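PDB 4MB7: endonuclease 8-like L720, which is an endonuclease VIII-like protein, of a family with a helix-two-turn-helix module and a zinc-bearing beta hairpin. Local coordinates for residues A[180-183]-A[184-188]; A[207-210]-A[211-215]. One frame throughout, in Å; residues are numbered along the deposited sequence.

In the fold
Two successive helices of the helix-two-turn-helix region supply both examples. Interaction 1 (180-188) is the start of helix 182-191, where a sulfate ion sits at the first turn; interaction 2 (207-215) lies near the beginning of helix 205-230, the next helix along the chain. Their centres are 12 Å apart, and the helices touch where Ala188 meets Ser214 and Leu215: Ala188 CB comes to 3.6 Å from Leu215 CD2, and Ala188 CA to 3.4 Å from Ser214 OG. Interaction 1 also faces the C-terminal zinc-bearing part, with the side chain of Glu187 about 12 Å from the zinc ion, whereas interaction 2 turns towards helices 148-161 and 167-171.

Interaction 1 (A[180-183]-A[184-188]); sequences VGNI and LQQEA. With SO4 (sulfate ion), chain D.
Gln185 and Gln186 both start with CG wedged between backbone N and carbonyl carbon (chi1 63° in Gln185), and this turns their amides back towards Asn182, whose own CG lies anti to its N. Beyond CG the two chains part: Gln185 bends at chi2, while Gln186 runs on extended. Gln185 NE2 reaches Asn182 OD1 at 3.0 Å, the side chains lying alongside each other with amide planes only 25° apart and the acceptor close to the glutamine amide plane. Gln186 NE2 instead comes from above the carbonyl plane of Asn182 to its backbone O, 2.8 Å away, in a rather bent bond (142° at the hydrogen). Helical bonds from Gln185 N to Gly181 O and from Glu187 N to Ile183 O continue the turn, and Val180 CG1 packs against Leu184 CB at 4.0 Å.

Gly181 occupies the N-cap. At the first residue of the helix, Asn182 N donates to sulfate O3 at 3.1 Å, nearly straight, and more weakly to O4; Arg263 and Lys49 also hold the ion, which probably came from the crystallisation liquor. The carboxylate of Glu187 is gripped by the backbone N atoms of Arg240, Ile241 and Tyr242. Asn182 ND2 donates to Met264 O, Gln185 NE2 to Thr265 OG1, and Gln186 OE1 weakly accepts from Thr266 N. The peptide N-H, both basic side chains and the helix start thus probably make this spot favourable for an anion, while the side-chain amides tie the helix to strand 263-267 of the zinc-bearing hairpin.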
# COMPACT_ATOMS: atom_id res chain seq x y z
N VAL A 180 -4.38 -1.85 3.18
CA VAL A 180 -5.72 -2.29 2.80
C VAL A 180 -6.37 -1.29 1.86
O VAL A 180 -6.42 -0.09 2.14
CB VAL A 180 -6.62 -2.50 4.04
CG1 VAL A 180 -8.05 -2.84 3.62
CG2 VAL A 180 -6.04 -3.60 4.92
N GLY A 181 -6.87 -1.78 0.73
CA GLY A 181 -7.52 -0.94 -0.26
C GLY A 181 -8.95 -1.35 -0.52
O GLY A 181 -9.53 -2.14 0.22
N ASN A 182 -9.52 -0.83 -1.61
CA ASN A 182 -10.94 -0.99 -1.90
C ASN A 182 -11.37 -2.43 -2.17
O ASN A 182 -12.46 -2.84 -1.76
CB ASN A 182 -11.35 -0.09 -3.07
CG ASN A 182 -12.85 0.05 -3.19
OD1 ASN A 182 -13.56 0.16 -2.19
ND2 ASN A 182 -13.35 0.04 -4.42
N ILE A 183 -10.53 -3.19 -2.86
CA ILE A 183 -10.85 -4.58 -3.16
C ILE A 183 -10.83 -5.44 -1.90
O ILE A 183 -11.75 -6.22 -1.66
CB ILE A 183 -9.89 -5.17 -4.22
CG1 ILE A 183 -10.05 -4.44 -5.55
CG2 ILE A 183 -10.15 -6.66 -4.40
CD1 ILE A 183 -9.22 -5.02 -6.67
N LEU A 184 -9.79 -5.28 -1.09
CA LEU A 184 -9.63 -6.05 0.14
C LEU A 184 -10.76 -5.83 1.13
O LEU A 184 -11.30 -6.79 1.69
CB LEU A 184 -8.29 -5.73 0.81
CG LEU A 184 -7.04 -6.40 0.25
CD1 LEU A 184 -5.78 -5.79 0.85
CD2 LEU A 184 -7.08 -7.90 0.51
N GLN A 185 -11.13 -4.57 1.35
CA GLN A 185 -12.14 -4.24 2.34
C GLN A 185 -13.50 -4.86 2.04
O GLN A 185 -14.17 -5.37 2.94
CB GLN A 185 -12.25 -2.72 2.54
CG GLN A 185 -12.70 -1.94 1.31
CD GLN A 185 -14.21 -1.72 1.28
OE1 GLN A 185 -14.90 -2.03 2.25
NE2 GLN A 185 -14.71 -1.20 0.18
N GLN A 186 -13.91 -4.86 0.77
CA GLN A 186 -15.22 -5.39 0.41
C GLN A 186 -15.23 -6.91 0.28
O GLN A 186 -16.24 -7.56 0.56
CB GLN A 186 -15.77 -4.72 -0.85
CG GLN A 186 -14.95 -4.91 -2.11
CD GLN A 186 -15.37 -3.97 -3.22
OE1 GLN A 186 -16.15 -4.33 -4.09
NE2 GLN A 186 -14.85 -2.74 -3.18
N GLU A 187 -14.10 -7.49 -0.13
CA GLU A 187 -13.97 -8.94 -0.17
C GLU A 187 -14.01 -9.52 1.24
O GLU A 187 -14.62 -10.56 1.48
CB GLU A 187 -12.67 -9.35 -0.87
CG GLU A 187 -12.71 -9.22 -2.38
CD GLU A 187 -13.62 -10.23 -3.04
OE1 GLU A 187 -13.74 -11.36 -2.52
OE2 GLU A 187 -14.22 -9.90 -4.08
N ALA A 188 -13.36 -8.83 2.17
CA ALA A 188 -13.33 -9.27 3.56
C ALA A 188 -14.71 -9.14 4.20
O ALA A 188 -15.15 -10.02 4.95
CB ALA A 188 -12.31 -8.48 4.35
S SO4 D . -7.44 1.69 -3.25
O1 SO4 D . -6.08 1.39 -2.83
O2 SO4 D . -7.43 2.83 -4.17
O3 SO4 D . -8.01 0.53 -3.93
O4 SO4 D . -8.25 2.03 -2.09

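Interaction 2 (A[207-210]-A[211-215]); sequences MFDC and LCNSL
Met207 and Leu211 meet one turn apart on this helix: Leu211 lays CB 3.6 Å from Met207 O, and its backbone N donates to that same oxygen at 2.9 Å. One residue on, Cys212 N bonds to Phe208 O at 3.1 Å. The thiol follows the same path: with SG anti to its own carbonyl carbon (chi1 -65°), it leans back over the preceding turn to 3.3 Å from Phe208 O. Phe208, Leu211 and Cys212 make up the tightly packed side, buried against helices 148-161 and 167-171, and Ser214 OG is held by Asp191.

The other side is more open to solvent, with Asp209 partly exposed and Asn213 exposed. These two stand one turn apart, joined by a regular backbone bond from Asn213 N to Asp209 O of 3.1 Å. Cys210 is also partly exposed, yet its carbonyl still receives Ser214 N at 3.0 Å. Four consecutive i to i+4 bonds, with a buried, largely apolar face and a more open, mixed one, mark an amphipathic alpha-helix, here part of the helix-two-turn-helix region of the endonuclease VIII-like family.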
# COMPACT_ATOMS: atom_id res chain seq x y z
N MET A 207 -16.32 -10.69 15.62
CA MET A 207 -16.42 -10.29 14.22
C MET A 207 -15.30 -9.36 13.76
O MET A 207 -14.95 -9.34 12.58
CB MET A 207 -17.80 -9.68 13.92
CG MET A 207 -18.93 -10.69 13.96
SD MET A 207 -18.54 -12.21 13.06
CE MET A 207 -18.39 -11.59 11.39
N PHE A 208 -14.78 -8.54 14.65
CA PHE A 208 -13.57 -7.79 14.34
C PHE A 208 -12.37 -8.72 14.17
O PHE A 208 -11.53 -8.52 13.31
CB PHE A 208 -13.29 -6.69 15.33
CG PHE A 208 -13.57 -5.33 14.78
CD1 PHE A 208 -12.77 -4.81 13.79
CD2 PHE A 208 -14.64 -4.59 15.23
CE1 PHE A 208 -13.03 -3.57 13.26
CE2 PHE A 208 -14.90 -3.35 14.71
CZ PHE A 208 -14.10 -2.84 13.72
N ASP A 209 -12.30 -9.72 15.02
CA ASP A 209 -11.27 -10.74 14.90
C ASP A 209 -11.47 -11.47 13.59
O ASP A 209 -10.52 -11.80 12.89
CB ASP A 209 -11.33 -11.71 16.08
CG ASP A 209 -10.27 -12.79 16.01
OD1 ASP A 209 -9.12 -12.51 16.42
OD2 ASP A 209 -10.57 -13.90 15.54
N CYS A 210 -12.74 -11.70 13.25
CA CYS A 210 -13.11 -12.37 12.01
C CYS A 210 -12.65 -11.56 10.79
O CYS A 210 -12.12 -12.12 9.83
CB CYS A 210 -14.62 -12.58 11.96
SG CYS A 210 -15.17 -13.73 10.68
N LEU A 211 -12.85 -10.25 10.84
CA LEU A 211 -12.44 -9.36 9.75
C LEU A 211 -10.93 -9.36 9.53
O LEU A 211 -10.47 -9.39 8.39
CB LEU A 211 -12.92 -7.93 10.02
CG LEU A 211 -14.30 -7.55 9.49
CD1 LEU A 211 -14.64 -6.11 9.86
CD2 LEU A 211 -14.37 -7.75 7.99
N CYS A 212 -10.18 -9.32 10.62
CA CYS A 212 -8.72 -9.31 10.53
C CYS A 212 -8.18 -10.61 9.95
O CYS A 212 -7.25 -10.60 9.15
CB CYS A 212 -8.10 -9.04 11.91
SG CYS A 212 -8.48 -7.41 12.57
N ASN A 213 -8.77 -11.73 10.36
CA ASN A 213 -8.38 -13.03 9.82
C ASN A 213 -8.70 -13.13 8.33
O ASN A 213 -7.91 -13.67 7.55
CB ASN A 213 -9.05 -14.17 10.58
CG ASN A 213 -8.51 -14.33 12.00
OD1 ASN A 213 -9.24 -14.21 12.97
ND2 ASN A 213 -7.22 -14.62 12.10
N SER A 214 -9.85 -12.59 7.95
CA SER A 214 -10.28 -12.59 6.56
C SER A 214 -9.35 -11.75 5.70
O SER A 214 -8.95 -12.16 4.61
CB SER A 214 -11.72 -12.08 6.44
OG SER A 214 -12.12 -12.01 5.09
N LEU A 215 -9.02 -10.56 6.19
CA LEU A 215 -8.12 -9.65 5.48
C LEU A 215 -6.78 -10.32 5.21
O LEU A 215 -6.28 -10.30 4.08
CB LEU A 215 -7.93 -8.36 6.26
CG LEU A 215 -9.07 -7.34 6.21
CD1 LEU A 215 -8.85 -6.25 7.25
CD2 LEU A 215 -9.18 -6.74 4.82